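Local atomic coordinates of Beta/alpha-amylase (Paenibacillus polymyxa, PDB entry 3VOC), a protein that hydrolyses alpha-1,4-glucosidic linkages of starch as the secreted family 14 beta-amylase domain of a larger amylase precursor, releasing maltose from non-reducing chain ends. Residues L164-Y169 with S247-V252; Y241-L246 with G301-N306; L283-N288 with H294-A299; L319-L324 with D343-I348. All coordinates share one frame; numbering follows the deposited sequence.

Interaction 1: residues L164-Y169 with S247-V252; sequences LRYPSY and SWYQSV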
loop_
_atom_site.group_PDB
_atom_site.type_symbol
_atom_site.label_atom_id
_atom_site.label_comp_id
_atom_site.label_asym_id
_atom_site.label_seq_id
_atom_site.Cartn_x
_atom_site.Cartn_y
_atom_site.Cartn_z
ATOM N N LEU A 164 -0.851 0.584 2.760
ATOM C CA LEU A 164 -1.231 1.046 4.086
ATOM C C LEU A 164 -0.180 0.580 5.094
ATOM O O LEU A 164 -0.274 -0.522 5.662
ATOM C CB LEU A 164 -2.640 0.563 4.461
ATOM C CG LEU A 164 -3.213 0.968 5.823
ATOM C CD1 LEU A 164 -3.747 2.411 5.807
ATOM C CD2 LEU A 164 -4.330 0.013 6.237
ATOM N N ARG A 165 0.824 1.426 5.310
ATOM C CA ARG A 165 1.901 1.131 6.251
ATOM C C ARG A 165 2.637 2.420 6.582
ATOM O O ARG A 165 2.384 3.462 5.961
ATOM C CB ARG A 165 2.891 0.102 5.669
ATOM C CG ARG A 165 3.637 0.582 4.408
ATOM C CD ARG A 165 4.845 -0.308 4.139
ATOM N NE ARG A 165 5.476 -0.046 2.843
ATOM C CZ ARG A 165 6.476 0.809 2.640
ATOM N NH1 ARG A 165 6.959 1.553 3.644
ATOM N NH2 ARG A 165 6.988 0.938 1.416
ATOM N N TYR A 166 3.539 2.337 7.557
ATOM C CA TYR A 166 4.498 3.397 7.836
ATOM C C TYR A 166 5.674 3.286 6.883
ATOM O O TYR A 166 5.893 2.218 6.335
ATOM C CB TYR A 166 5.004 3.271 9.265
ATOM C CG TYR A 166 3.941 3.614 10.286
ATOM C CD1 TYR A 166 3.722 4.946 10.666
ATOM C CD2 TYR A 166 3.167 2.614 10.881
ATOM C CE1 TYR A 166 2.751 5.284 11.599
ATOM C CE2 TYR A 166 2.176 2.937 11.818
ATOM C CZ TYR A 166 1.984 4.282 12.176
ATOM O OH TYR A 166 1.034 4.629 13.117
ATOM N N PRO A 167 6.442 4.381 6.690
ATOM C CA PRO A 167 7.618 4.341 5.820
ATOM C C PRO A 167 8.822 3.735 6.563
ATOM O O PRO A 167 9.860 4.385 6.739
ATOM C CB PRO A 167 7.862 5.812 5.510
ATOM C CG PRO A 167 7.434 6.516 6.786
ATOM C CD PRO A 167 6.177 5.752 7.185
ATOM N N SER A 168 8.667 2.486 6.969
ATOM C CA SER A 168 9.529 1.884 7.979
ATOM C C SER A 168 10.861 1.405 7.425
ATOM O O SER A 168 11.821 1.273 8.180
ATOM C CB SER A 168 8.798 0.719 8.640
ATOM O OG SER A 168 8.377 -0.208 7.652
ATOM N N TYR A 169 10.904 1.118 6.127
ATOM C CA TYR A 169 12.151 0.705 5.483
ATOM C C TYR A 169 12.435 1.617 4.282
ATOM O O TYR A 169 11.624 1.726 3.355
ATOM C CB TYR A 169 12.126 -0.799 5.125
ATOM C CG TYR A 169 11.206 -1.172 3.964
ATOM C CD1 TYR A 169 9.831 -1.395 4.153
ATOM C CD2 TYR A 169 11.723 -1.299 2.674
ATOM C CE1 TYR A 169 9.001 -1.728 3.058
ATOM C CE2 TYR A 169 10.923 -1.632 1.600
ATOM C CZ TYR A 169 9.570 -1.847 1.791
ATOM O OH TYR A 169 8.819 -2.178 0.692
ATOM N N SER A 247 -0.415 -1.658 19.453
ATOM C CA SER A 247 -1.844 -1.530 19.141
ATOM C C SER A 247 -2.184 -0.116 18.674
ATOM O O SER A 247 -2.914 0.067 17.683
ATOM C CB SER A 247 -2.709 -1.923 20.344
ATOM O OG SER A 247 -4.080 -1.840 20.012
ATOM N N TRP A 248 -1.657 0.885 19.385
ATOM C CA TRP A 248 -1.882 2.279 18.998
ATOM C C TRP A 248 -1.259 2.582 17.623
ATOM O O TRP A 248 -1.863 3.235 16.773
ATOM C CB TRP A 248 -1.319 3.258 20.049
ATOM C CG TRP A 248 -1.239 4.663 19.483
ATOM C CD1 TRP A 248 -2.270 5.566 19.374
ATOM C CD2 TRP A 248 -0.086 5.295 18.908
ATOM N NE1 TRP A 248 -1.820 6.725 18.778
ATOM C CE2 TRP A 248 -0.483 6.587 18.488
ATOM C CE3 TRP A 248 1.251 4.894 18.712
ATOM C CZ2 TRP A 248 0.400 7.482 17.876
ATOM C CZ3 TRP A 248 2.128 5.781 18.102
ATOM C CH2 TRP A 248 1.700 7.074 17.706
ATOM N N TYR A 249 -0.037 2.106 17.435
ATOM C CA TYR A 249 0.729 2.321 16.210
ATOM C C TYR A 249 -0.087 1.808 15.015
ATOM O O TYR A 249 -0.260 2.519 14.012
ATOM C CB TYR A 249 2.047 1.575 16.356
ATOM C CG TYR A 249 3.121 1.854 15.327
ATOM C CD1 TYR A 249 3.598 3.155 15.098
ATOM C CD2 TYR A 249 3.704 0.797 14.617
ATOM C CE1 TYR A 249 4.639 3.380 14.171
ATOM C CE2 TYR A 249 4.723 1.015 13.693
ATOM C CZ TYR A 249 5.185 2.303 13.472
ATOM O OH TYR A 249 6.186 2.498 12.531
ATOM N N GLN A 250 -0.626 0.597 15.152
ATOM C CA GLN A 250 -1.522 0.031 14.137
ATOM C C GLN A 250 -2.831 0.814 14.011
ATOM O O GLN A 250 -3.293 1.052 12.881
ATOM C CB GLN A 250 -1.806 -1.458 14.381
ATOM C CG GLN A 250 -2.767 -2.051 13.323
ATOM C CD GLN A 250 -2.870 -3.561 13.366
ATOM O OE1 GLN A 250 -1.861 -4.262 13.450
ATOM N NE2 GLN A 250 -4.103 -4.075 13.293
ATOM N N SER A 251 -3.415 1.230 15.146
ATOM C CA SER A 251 -4.700 1.975 15.128
ATOM C C SER A 251 -4.677 3.265 14.284
ATOM O O SER A 251 -5.700 3.642 13.680
ATOM C CB SER A 251 -5.218 2.275 16.551
ATOM O OG SER A 251 -4.532 3.387 17.128
ATOM N N VAL A 252 -3.522 3.934 14.246
ATOM C CA VAL A 252 -3.316 5.106 13.391
ATOM C C VAL A 252 -3.548 4.774 11.902
ATOM O O VAL A 252 -4.264 5.506 11.199
ATOM C CB VAL A 252 -1.921 5.751 13.630
ATOM C CG1 VAL A 252 -1.616 6.842 12.605
ATOM C CG2 VAL A 252 -1.837 6.336 15.045
#
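The hydroxyl of Tyr166 donates a short hydrogen bond to the backbone carbonyl of Tyr249, OH to O 2.6 Å, lying in the plane of that carbonyl and on one of its lone pairs. The residue that accepts this bond also stacks on the donor. The two tyrosine rings form an offset stack with planes only 2° apart and centroids separated by 3.9 Å, and the side chains run in opposite directions, so that Tyr249 CZ rests 3.3 Å from Tyr166 CD2. Because Tyr249 holds CG anti to its own nitrogen (chi1 -169°), its ring lies over Tyr166, on the side of its own carbonyl carbon, while the carbonyl oxygen sits at the edge of the Tyr166 ring. One residue thus grips Tyr166 through a face and an edge, which should fix the rotation of the phenol. Val252, a turn further along the helix, sets CB 3.2 Å from Tyr166 OH and crosses the tyrosine at about a right angle. The polar end of Tyr249 is satisfied by Ala299 and Gln184. In the barrel, the loop after strand 153-156, which also carries the predicted proton donor Glu163, is fastened to helix 240-268, with helix 305-315 packing beside Leu164 and Gln250.

Interaction 2: residues Y241-L246 with G301-N306; sequences YGKDFL and GYYDYN. With EDO (1,2-ethanediol), chain E.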
loop_
_atom_site.group_PDB
_atom_site.type_symbol
_atom_site.label_atom_id
_atom_site.label_comp_id
_atom_site.label_asym_id
_atom_site.label_seq_id
_atom_site.Cartn_x
_atom_site.Cartn_y
_atom_site.Cartn_z
ATOM N N TYR A 241 3.110 -2.236 28.171
ATOM C CA TYR A 241 3.501 -1.022 27.448
ATOM C C TYR A 241 3.677 -1.301 25.952
ATOM O O TYR A 241 3.163 -0.569 25.104
ATOM C CB TYR A 241 4.800 -0.432 28.018
ATOM C CG TYR A 241 5.533 0.429 27.001
ATOM C CD1 TYR A 241 5.102 1.732 26.716
ATOM C CD2 TYR A 241 6.651 -0.063 26.322
ATOM C CE1 TYR A 241 5.766 2.522 25.752
ATOM C CE2 TYR A 241 7.318 0.715 25.358
ATOM C CZ TYR A 241 6.868 1.995 25.078
ATOM O OH TYR A 241 7.550 2.748 24.138
ATOM N N GLY A 242 4.425 -2.354 25.641
ATOM C CA GLY A 242 4.728 -2.699 24.249
ATOM C C GLY A 242 3.488 -3.035 23.442
ATOM O O GLY A 242 3.374 -2.643 22.270
ATOM N N LYS A 243 2.551 -3.747 24.070
ATOM C CA LYS A 243 1.277 -4.054 23.434
ATOM C C LYS A 243 0.448 -2.800 23.214
ATOM O O LYS A 243 -0.153 -2.650 22.167
ATOM C CB LYS A 243 0.469 -5.092 24.231
ATOM C CG LYS A 243 1.051 -6.508 24.178
ATOM C CD LYS A 243 0.345 -7.444 25.175
ATOM C CE LYS A 243 0.478 -8.914 24.751
ATOM N NZ LYS A 243 1.893 -9.308 24.452
ATOM N N ASP A 244 0.406 -1.914 24.207
ATOM C CA ASP A 244 -0.262 -0.629 24.033
ATOM C C ASP A 244 0.363 0.191 22.902
ATOM O O ASP A 244 -0.355 0.803 22.111
ATOM C CB ASP A 244 -0.260 0.189 25.338
ATOM C CG ASP A 244 -1.516 -0.026 26.161
ATOM O OD1 ASP A 244 -2.607 -0.183 25.572
ATOM O OD2 ASP A 244 -1.432 -0.011 27.406
ATOM N N PHE A 245 1.696 0.232 22.841
ATOM C CA PHE A 245 2.347 0.988 21.777
ATOM C C PHE A 245 2.004 0.407 20.390
ATOM O O PHE A 245 1.607 1.146 19.483
ATOM C CB PHE A 245 3.877 1.070 21.933
ATOM C CG PHE A 245 4.553 1.602 20.698
ATOM C CD1 PHE A 245 4.401 2.943 20.340
ATOM C CD2 PHE A 245 5.280 0.760 19.862
ATOM C CE1 PHE A 245 4.971 3.446 19.183
ATOM C CE2 PHE A 245 5.863 1.258 18.700
ATOM C CZ PHE A 245 5.704 2.619 18.364
ATOM N N LEU A 246 2.171 -0.906 20.233
ATOM C CA LEU A 246 1.957 -1.541 18.933
ATOM C C LEU A 246 0.511 -1.478 18.504
ATOM O O LEU A 246 0.236 -1.289 17.324
ATOM C CB LEU A 246 2.419 -3.004 18.949
ATOM C CG LEU A 246 3.918 -3.251 18.859
ATOM C CD1 LEU A 246 4.190 -4.744 18.907
ATOM C CD2 LEU A 246 4.502 -2.636 17.583
ATOM N N GLY A 301 3.862 -1.328 10.939
ATOM C CA GLY A 301 2.593 -0.998 11.576
ATOM C C GLY A 301 1.692 -2.196 11.774
ATOM O O GLY A 301 0.532 -2.030 12.127
ATOM N N TYR A 302 2.204 -3.409 11.547
ATOM C CA TYR A 302 1.344 -4.596 11.581
ATOM C C TYR A 302 1.532 -5.389 12.849
ATOM O O TYR A 302 2.508 -6.138 13.003
ATOM C CB TYR A 302 1.556 -5.490 10.356
ATOM C CG TYR A 302 1.360 -4.782 9.029
ATOM C CD1 TYR A 302 0.584 -3.620 8.933
ATOM C CD2 TYR A 302 1.943 -5.279 7.866
ATOM C CE1 TYR A 302 0.412 -2.966 7.706
ATOM C CE2 TYR A 302 1.789 -4.633 6.647
ATOM C CZ TYR A 302 1.006 -3.486 6.565
ATOM O OH TYR A 302 0.849 -2.869 5.333
ATOM N N TYR A 303 0.568 -5.230 13.746
ATOM C CA TYR A 303 0.564 -5.887 15.048
ATOM C C TYR A 303 -0.414 -7.062 15.063
ATOM O O TYR A 303 -0.163 -8.081 15.705
ATOM C CB TYR A 303 0.191 -4.826 16.099
ATOM C CG TYR A 303 -0.246 -5.332 17.459
ATOM C CD1 TYR A 303 0.646 -6.004 18.302
ATOM C CD2 TYR A 303 -1.552 -5.108 17.911
ATOM C CE1 TYR A 303 0.248 -6.445 19.561
ATOM C CE2 TYR A 303 -1.962 -5.549 19.156
ATOM C CZ TYR A 303 -1.056 -6.212 19.975
ATOM O OH TYR A 303 -1.472 -6.648 21.202
ATOM N N ASP A 304 -1.522 -6.922 14.344
ATOM C CA ASP A 304 -2.622 -7.885 14.439
ATOM C C ASP A 304 -3.333 -7.896 13.085
ATOM O O ASP A 304 -4.141 -7.003 12.781
ATOM C CB ASP A 304 -3.557 -7.482 15.614
ATOM C CG ASP A 304 -4.795 -8.378 15.762
ATOM O OD1 ASP A 304 -5.110 -9.181 14.861
ATOM O OD2 ASP A 304 -5.485 -8.238 16.801
ATOM N N TYR A 305 -3.034 -8.909 12.270
ATOM C CA TYR A 305 -3.634 -8.984 10.939
ATOM C C TYR A 305 -5.140 -9.235 11.007
ATOM O O TYR A 305 -5.881 -8.777 10.138
ATOM C CB TYR A 305 -2.984 -10.083 10.103
ATOM C CG TYR A 305 -1.611 -9.757 9.581
ATOM C CD1 TYR A 305 -1.388 -8.630 8.785
ATOM C CD2 TYR A 305 -0.539 -10.597 9.850
ATOM C CE1 TYR A 305 -0.124 -8.339 8.300
ATOM C CE2 TYR A 305 0.726 -10.312 9.368
ATOM C CZ TYR A 305 0.926 -9.181 8.596
ATOM O OH TYR A 305 2.188 -8.903 8.108
ATOM N N ASN A 306 -5.601 -9.966 12.022
ATOM C CA ASN A 306 -7.052 -10.194 12.138
ATOM C C ASN A 306 -7.762 -8.844 12.253
ATOM O O ASN A 306 -8.754 -8.588 11.588
ATOM C CB ASN A 306 -7.411 -11.070 13.353
ATOM C CG ASN A 306 -7.091 -12.547 13.143
ATOM O OD1 ASN A 306 -7.485 -13.163 12.139
ATOM N ND2 ASN A 306 -6.406 -13.134 14.113
HETATM C C1 EDO E . 3.150 -9.149 12.856
HETATM O O1 EDO E . 3.199 -8.671 14.202
HETATM C C2 EDO E . 1.841 -9.890 12.661
HETATM O O2 EDO E . 1.964 -11.164 13.309
#
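Apolar packing carries most of this contact, and it centres on the ring of Tyr303. Leu246 presses its CB to within 3.5 Å of Tyr303 CD1, with Leu246 CD1 3.8 Å from the same ring carbon, while the backbone carbonyl carbon of Leu246 lies over the ring face. With CG anti to the backbone nitrogen (chi1 164°), the Tyr303 ring is laid against helix 240-268. One turn earlier, the aliphatic part of Lys243 borders the phenol end: CG is 3.9 Å from Tyr303 OH, and the side chains meet nearly at right angles.

Polar interactions lie beside this apolar patch. Tyr302 O accepts a hydrogen bond from O1 of a 1,2-ethanediol, probably from the crystallisation liquor, at 2.9 Å, and Gln250 receives the NH groups of Tyr303 and Asp304. Segment 301-306 links helix 295-300, ended by a Schellman motif at Gly301, to helix 305-315, whose N-cap Asp304 accepts from Arg307 N. Between the segments, adhesion is thus van der Waals contact with a ring; directional bonding comes from neighbouring groups.

Interaction 3: residues L283-N288 with H294-A299; sequences LHWQMN and HGTEQA. With EDO (1,2-ethanediol), chain E.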
loop_
_atom_site.group_PDB
_atom_site.type_symbol
_atom_site.label_atom_id
_atom_site.label_comp_id
_atom_site.label_asym_id
_atom_site.label_seq_id
_atom_site.Cartn_x
_atom_site.Cartn_y
_atom_site.Cartn_z
ATOM N N LEU A 283 5.601 -7.623 4.124
ATOM C CA LEU A 283 6.824 -7.390 4.888
ATOM C C LEU A 283 7.356 -8.749 5.352
ATOM O O LEU A 283 7.304 -9.099 6.536
ATOM C CB LEU A 283 6.547 -6.403 6.029
ATOM C CG LEU A 283 6.045 -5.017 5.559
ATOM C CD1 LEU A 283 5.586 -4.186 6.749
ATOM C CD2 LEU A 283 7.178 -4.271 4.806
ATOM N N HIS A 284 7.833 -9.510 4.364
ATOM C CA HIS A 284 8.061 -10.944 4.463
ATOM C C HIS A 284 9.386 -11.333 5.130
ATOM O O HIS A 284 9.615 -12.511 5.395
ATOM C CB HIS A 284 7.982 -11.596 3.065
ATOM C CG HIS A 284 8.967 -11.040 2.077
ATOM N ND1 HIS A 284 10.292 -11.429 2.039
ATOM C CD2 HIS A 284 8.820 -10.121 1.092
ATOM C CE1 HIS A 284 10.919 -10.766 1.083
ATOM N NE2 HIS A 284 10.050 -9.963 0.494
ATOM N N TRP A 285 10.247 -10.357 5.392
ATOM C CA TRP A 285 11.567 -10.662 5.959
ATOM C C TRP A 285 11.617 -10.405 7.464
ATOM O O TRP A 285 10.807 -9.636 7.991
ATOM C CB TRP A 285 12.668 -9.920 5.197
ATOM C CG TRP A 285 12.589 -8.418 5.180
ATOM C CD1 TRP A 285 13.335 -7.555 5.932
ATOM C CD2 TRP A 285 11.779 -7.597 4.315
ATOM N NE1 TRP A 285 13.016 -6.254 5.611
ATOM C CE2 TRP A 285 12.073 -6.253 4.620
ATOM C CE3 TRP A 285 10.829 -7.871 3.320
ATOM C CZ2 TRP A 285 11.443 -5.175 3.974
ATOM C CZ3 TRP A 285 10.196 -6.792 2.671
ATOM C CH2 TRP A 285 10.509 -5.467 3.011
ATOM N N GLN A 286 12.541 -11.076 8.157
ATOM C CA GLN A 286 12.568 -11.106 9.638
ATOM C C GLN A 286 11.302 -11.692 10.278
ATOM O O GLN A 286 11.015 -11.449 11.457
ATOM C CB GLN A 286 12.891 -9.723 10.228
ATOM C CG GLN A 286 14.150 -9.080 9.642
ATOM C CD GLN A 286 15.391 -9.967 9.764
ATOM O OE1 GLN A 286 15.399 -10.955 10.498
ATOM N NE2 GLN A 286 16.435 -9.625 9.023
ATOM N N MET A 287 10.547 -12.478 9.513
ATOM C CA MET A 287 9.358 -13.101 10.062
ATOM C C MET A 287 9.716 -14.073 11.189
ATOM O O MET A 287 9.106 -14.025 12.256
ATOM C CB MET A 287 8.538 -13.818 8.967
ATOM C CG MET A 287 7.742 -12.853 8.067
ATOM S SD MET A 287 6.997 -13.743 6.681
ATOM C CE MET A 287 5.749 -14.723 7.535
ATOM N N ASN A 288 10.699 -14.943 10.958
ATOM C CA ASN A 288 11.049 -15.962 11.951
ATOM C C ASN A 288 12.429 -15.764 12.593
ATOM O O ASN A 288 13.023 -16.716 13.078
ATOM C CB ASN A 288 10.933 -17.383 11.355
ATOM C CG ASN A 288 11.858 -17.589 10.187
ATOM O OD1 ASN A 288 11.969 -16.720 9.324
ATOM N ND2 ASN A 288 12.528 -18.746 10.139
ATOM N N HIS A 294 8.953 -11.194 13.504
ATOM C CA HIS A 294 8.000 -10.264 12.880
ATOM C C HIS A 294 8.396 -8.788 13.035
ATOM O O HIS A 294 7.543 -7.900 12.975
ATOM C CB HIS A 294 6.560 -10.535 13.369
ATOM C CG HIS A 294 6.109 -11.947 13.120
ATOM N ND1 HIS A 294 5.775 -12.406 11.864
ATOM C CD2 HIS A 294 5.996 -13.010 13.953
ATOM C CE1 HIS A 294 5.451 -13.688 11.938
ATOM N NE2 HIS A 294 5.577 -14.076 13.195
ATOM N N GLY A 295 9.698 -8.535 13.184
ATOM C CA GLY A 295 10.196 -7.188 13.432
ATOM C C GLY A 295 9.896 -6.227 12.298
ATOM O O GLY A 295 9.592 -5.051 12.544
ATOM N N THR A 296 9.947 -6.726 11.064
ATOM C CA THR A 296 9.701 -5.876 9.876
ATOM C C THR A 296 8.228 -5.449 9.784
ATOM O O THR A 296 7.911 -4.263 9.600
ATOM C CB THR A 296 10.150 -6.581 8.594
ATOM O OG1 THR A 296 11.479 -7.102 8.782
ATOM C CG2 THR A 296 10.128 -5.624 7.383
ATOM N N GLU A 297 7.349 -6.441 9.904
ATOM C CA GLU A 297 5.910 -6.229 9.935
ATOM C C GLU A 297 5.520 -5.237 11.032
ATOM O O GLU A 297 4.725 -4.328 10.792
ATOM C CB GLU A 297 5.197 -7.559 10.166
ATOM C CG GLU A 297 5.316 -8.536 9.008
ATOM C CD GLU A 297 5.061 -9.990 9.416
ATOM O OE1 GLU A 297 3.935 -10.476 9.201
ATOM O OE2 GLU A 297 6.003 -10.653 9.925
ATOM N N GLN A 298 6.071 -5.411 12.230
ATOM C CA GLN A 298 5.735 -4.532 13.352
ATOM C C GLN A 298 6.162 -3.076 13.095
ATOM O O GLN A 298 5.371 -2.142 13.331
ATOM C CB GLN A 298 6.308 -5.086 14.664
ATOM C CG GLN A 298 5.498 -6.309 15.138
ATOM C CD GLN A 298 6.116 -7.101 16.268
ATOM O OE1 GLN A 298 7.091 -6.691 16.892
ATOM N NE2 GLN A 298 5.535 -8.271 16.535
ATOM N N ALA A 299 7.379 -2.884 12.577
ATOM C CA ALA A 299 7.847 -1.523 12.265
ATOM C C ALA A 299 6.970 -0.860 11.212
ATOM O O ALA A 299 6.744 0.352 11.257
ATOM C CB ALA A 299 9.308 -1.528 11.833
HETATM C C1 EDO E . 3.150 -9.149 12.856
HETATM O O1 EDO E . 3.199 -8.671 14.202
HETATM C C2 EDO E . 1.841 -9.890 12.661
HETATM O O2 EDO E . 1.964 -11.164 13.309
HETATM O O HOH W 1 8.550 -9.297 9.784
#
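Two flat groups, the indole of Trp285 and the imidazole of His294, frame this contact. Over one face of Trp285 sits the methyl of Thr296, in a CH-pi contact with CG2 3.7 Å from the centroid of the five-membered ring, while the indole nitrogen bonds to Gly179. His294 has the carbonyl oxygen of Met287 over one face and a bound ethanediol over the other. At its edge, ND1 donates to Glu297 OE2 at 2.6 Å, nearly straight at 164° and within the ring plane, on the syn side though tilted 31° out of the carboxylate plane.

With CG2 of Thr296 anti to the nitrogen, the methyl meets the indole and OG1 donates to Trp285 O at 2.7 Å, from above the carbonyl plane. Leu283 CB packs on Thr296 CG2 and Glu297 CG. At the N-cap of helix 295-300, His294 N donates to Met287 O at 3.1 Å, from above the carbonyl plane, and weakly to Gln286 O. A water accepts from Glu297 N and lies 2.9 Å from both Trp285 O and Glu297 OE2; with more acceptors in reach than protons, it need not serve both at once.

Tyr305 bonds to Glu297 OE1. The carboxylate is therefore met by imidazole and phenol, with a water close by, which would probably favour the charged form, and this network ties the helix start to the loop carrying His284, a substrate-binding residue by similarity.

Interaction 4: residues L319-L324 with D343-I348; sequences LTFTCL and DTVSSI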
loop_
_atom_site.group_PDB
_atom_site.type_symbol
_atom_site.label_atom_id
_atom_site.label_comp_id
_atom_site.label_asym_id
_atom_site.label_seq_id
_atom_site.Cartn_x
_atom_site.Cartn_y
_atom_site.Cartn_z
ATOM N N LEU A 319 -9.135 -6.094 -0.512
ATOM C CA LEU A 319 -7.741 -6.161 -0.063
ATOM C C LEU A 319 -6.849 -6.663 -1.183
ATOM O O LEU A 319 -7.105 -7.726 -1.760
ATOM C CB LEU A 319 -7.618 -7.082 1.166
ATOM C CG LEU A 319 -6.200 -7.450 1.633
ATOM C CD1 LEU A 319 -5.524 -6.190 2.074
ATOM C CD2 LEU A 319 -6.249 -8.455 2.795
ATOM N N THR A 320 -5.805 -5.897 -1.489
ATOM C CA THR A 320 -4.770 -6.343 -2.403
ATOM C C THR A 320 -3.574 -6.767 -1.553
ATOM O O THR A 320 -3.116 -6.023 -0.663
ATOM C CB THR A 320 -4.371 -5.233 -3.399
ATOM O OG1 THR A 320 -5.493 -4.938 -4.246
ATOM C CG2 THR A 320 -3.151 -5.646 -4.257
ATOM N N PHE A 321 -3.087 -7.968 -1.807
ATOM C CA PHE A 321 -1.862 -8.401 -1.174
ATOM C C PHE A 321 -0.838 -8.736 -2.243
ATOM O O PHE A 321 -1.171 -8.817 -3.428
ATOM C CB PHE A 321 -2.097 -9.564 -0.187
ATOM C CG PHE A 321 -0.977 -9.729 0.808
ATOM C CD1 PHE A 321 -0.687 -8.707 1.713
ATOM C CD2 PHE A 321 -0.184 -10.877 0.808
ATOM C CE1 PHE A 321 0.382 -8.835 2.623
ATOM C CE2 PHE A 321 0.885 -11.023 1.726
ATOM C CZ PHE A 321 1.166 -10.001 2.624
ATOM N N THR A 322 0.413 -8.906 -1.821
ATOM C CA THR A 322 1.541 -9.012 -2.737
ATOM C C THR A 322 2.446 -10.173 -2.327
ATOM O O THR A 322 2.125 -10.915 -1.385
ATOM C CB THR A 322 2.319 -7.668 -2.768
ATOM O OG1 THR A 322 3.417 -7.772 -3.671
ATOM C CG2 THR A 322 2.834 -7.309 -1.381
ATOM N N CYS A 323 3.566 -10.333 -3.030
ATOM C CA CYS A 323 4.503 -11.456 -2.836
ATOM C C CYS A 323 3.962 -12.818 -3.262
ATOM O O CYS A 323 4.565 -13.853 -2.931
ATOM C CB CYS A 323 5.016 -11.573 -1.399
ATOM S SG CYS A 323 5.614 -10.075 -0.745
ATOM N N LEU A 324 2.869 -12.821 -4.025
ATOM C CA LEU A 324 2.273 -14.069 -4.495
ATOM C C LEU A 324 3.218 -14.975 -5.301
ATOM O O LEU A 324 3.004 -16.198 -5.385
ATOM C CB LEU A 324 0.998 -13.795 -5.296
ATOM C CG LEU A 324 -0.285 -13.827 -4.471
ATOM C CD1 LEU A 324 -0.356 -12.662 -3.478
ATOM C CD2 LEU A 324 -1.487 -13.779 -5.415
ATOM N N ASP A 343 -0.328 -16.972 2.641
ATOM C CA ASP A 343 -1.331 -17.905 3.191
ATOM C C ASP A 343 -2.032 -17.309 4.412
ATOM O O ASP A 343 -3.251 -17.357 4.501
ATOM C CB ASP A 343 -0.719 -19.252 3.574
ATOM C CG ASP A 343 -0.214 -20.038 2.376
ATOM O OD1 ASP A 343 -0.430 -19.606 1.223
ATOM O OD2 ASP A 343 0.421 -21.098 2.600
ATOM N N THR A 344 -1.249 -16.737 5.326
ATOM C CA THR A 344 -1.792 -16.123 6.543
ATOM C C THR A 344 -2.804 -15.029 6.218
ATOM O O THR A 344 -3.956 -15.103 6.644
ATOM C CB THR A 344 -0.665 -15.562 7.438
ATOM O OG1 THR A 344 0.169 -16.647 7.863
ATOM C CG2 THR A 344 -1.261 -14.865 8.687
ATOM N N VAL A 345 -2.382 -14.037 5.444
ATOM C CA VAL A 345 -3.224 -12.887 5.120
ATOM C C VAL A 345 -4.440 -13.339 4.328
ATOM O O VAL A 345 -5.587 -12.952 4.636
ATOM C CB VAL A 345 -2.422 -11.802 4.347
ATOM C CG1 VAL A 345 -3.360 -10.767 3.699
ATOM C CG2 VAL A 345 -1.404 -11.129 5.269
ATOM N N SER A 346 -4.195 -14.188 3.335
ATOM C CA SER A 346 -5.277 -14.701 2.482
ATOM C C SER A 346 -6.330 -15.497 3.261
ATOM O O SER A 346 -7.528 -15.300 3.047
ATOM C CB SER A 346 -4.721 -15.537 1.315
ATOM O OG SER A 346 -3.875 -14.762 0.470
ATOM N N SER A 347 -5.884 -16.391 4.143
ATOM C CA SER A 347 -6.798 -17.184 4.997
ATOM C C SER A 347 -7.672 -16.302 5.886
ATOM O O SER A 347 -8.873 -16.550 6.039
ATOM C CB SER A 347 -6.013 -18.133 5.906
ATOM O OG SER A 347 -5.509 -19.234 5.171
ATOM N N ILE A 348 -7.059 -15.289 6.487
ATOM C CA ILE A 348 -7.807 -14.354 7.327
ATOM C C ILE A 348 -8.842 -13.588 6.509
ATOM O O ILE A 348 -10.018 -13.530 6.889
ATOM C CB ILE A 348 -6.878 -13.396 8.079
ATOM C CG1 ILE A 348 -5.970 -14.196 9.025
ATOM C CG2 ILE A 348 -7.706 -12.295 8.821
ATOM C CD1 ILE A 348 -4.812 -13.401 9.624
#
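Strand 318-321 contributes Leu319 and Phe321, two residues apart and both with their CB directed at helix 338-352, whose backbone stands off by 7.8 Å between the CA atoms of Phe321 and Val345. Only side chains bridge that gap. Val345 meets the two strand residues with both methyls. With CG1 anti to the nitrogen (chi1 166°), that methyl wedges between Leu319 CD2, 3.8 Å from Val345 CG1, and the CG side of the Phe321 ring. CG2 lies over the CE1-CZ side of the same face, 4.1 Å from the ring centroid and 20° off the normal in a CH-pi contact. Leu341 and Val342 of the same helix also touch Phe321, while Phe312 of helix 305-315 lies against Leu319.

The contact is wholly apolar and buried. The next residue after Phe321 is Thr322, which binds substrate by similarity. The pairing joins the first two elements of a beta-alpha-beta unit completed by strand 356-359, the repeating architecture of a TIM barrel.

In the fold
All four contacts lie within the family 14 catalytic domain. Interactions 1 and 2 share helix 240-268, their centres 9 Å apart, and their segments alternate along the chain. Interaction 3 is nested inside the loop closed by interaction 2, its centre about 13 Å from those of interactions 1 and 2; all three touch one another, for instance through Tyr249 with Ala299 and Tyr305 with Glu297. Interaction 4 follows later, its centre 15 to 19 Å from the others; it meets interaction 2 through Ile348 and interaction 3 where Cys323 packs on His284. The loops after strands 153-156 and 275-279 are thus coupled to surrounding helices, while interaction 4 seats the strand just before Thr322 on helix 338-352.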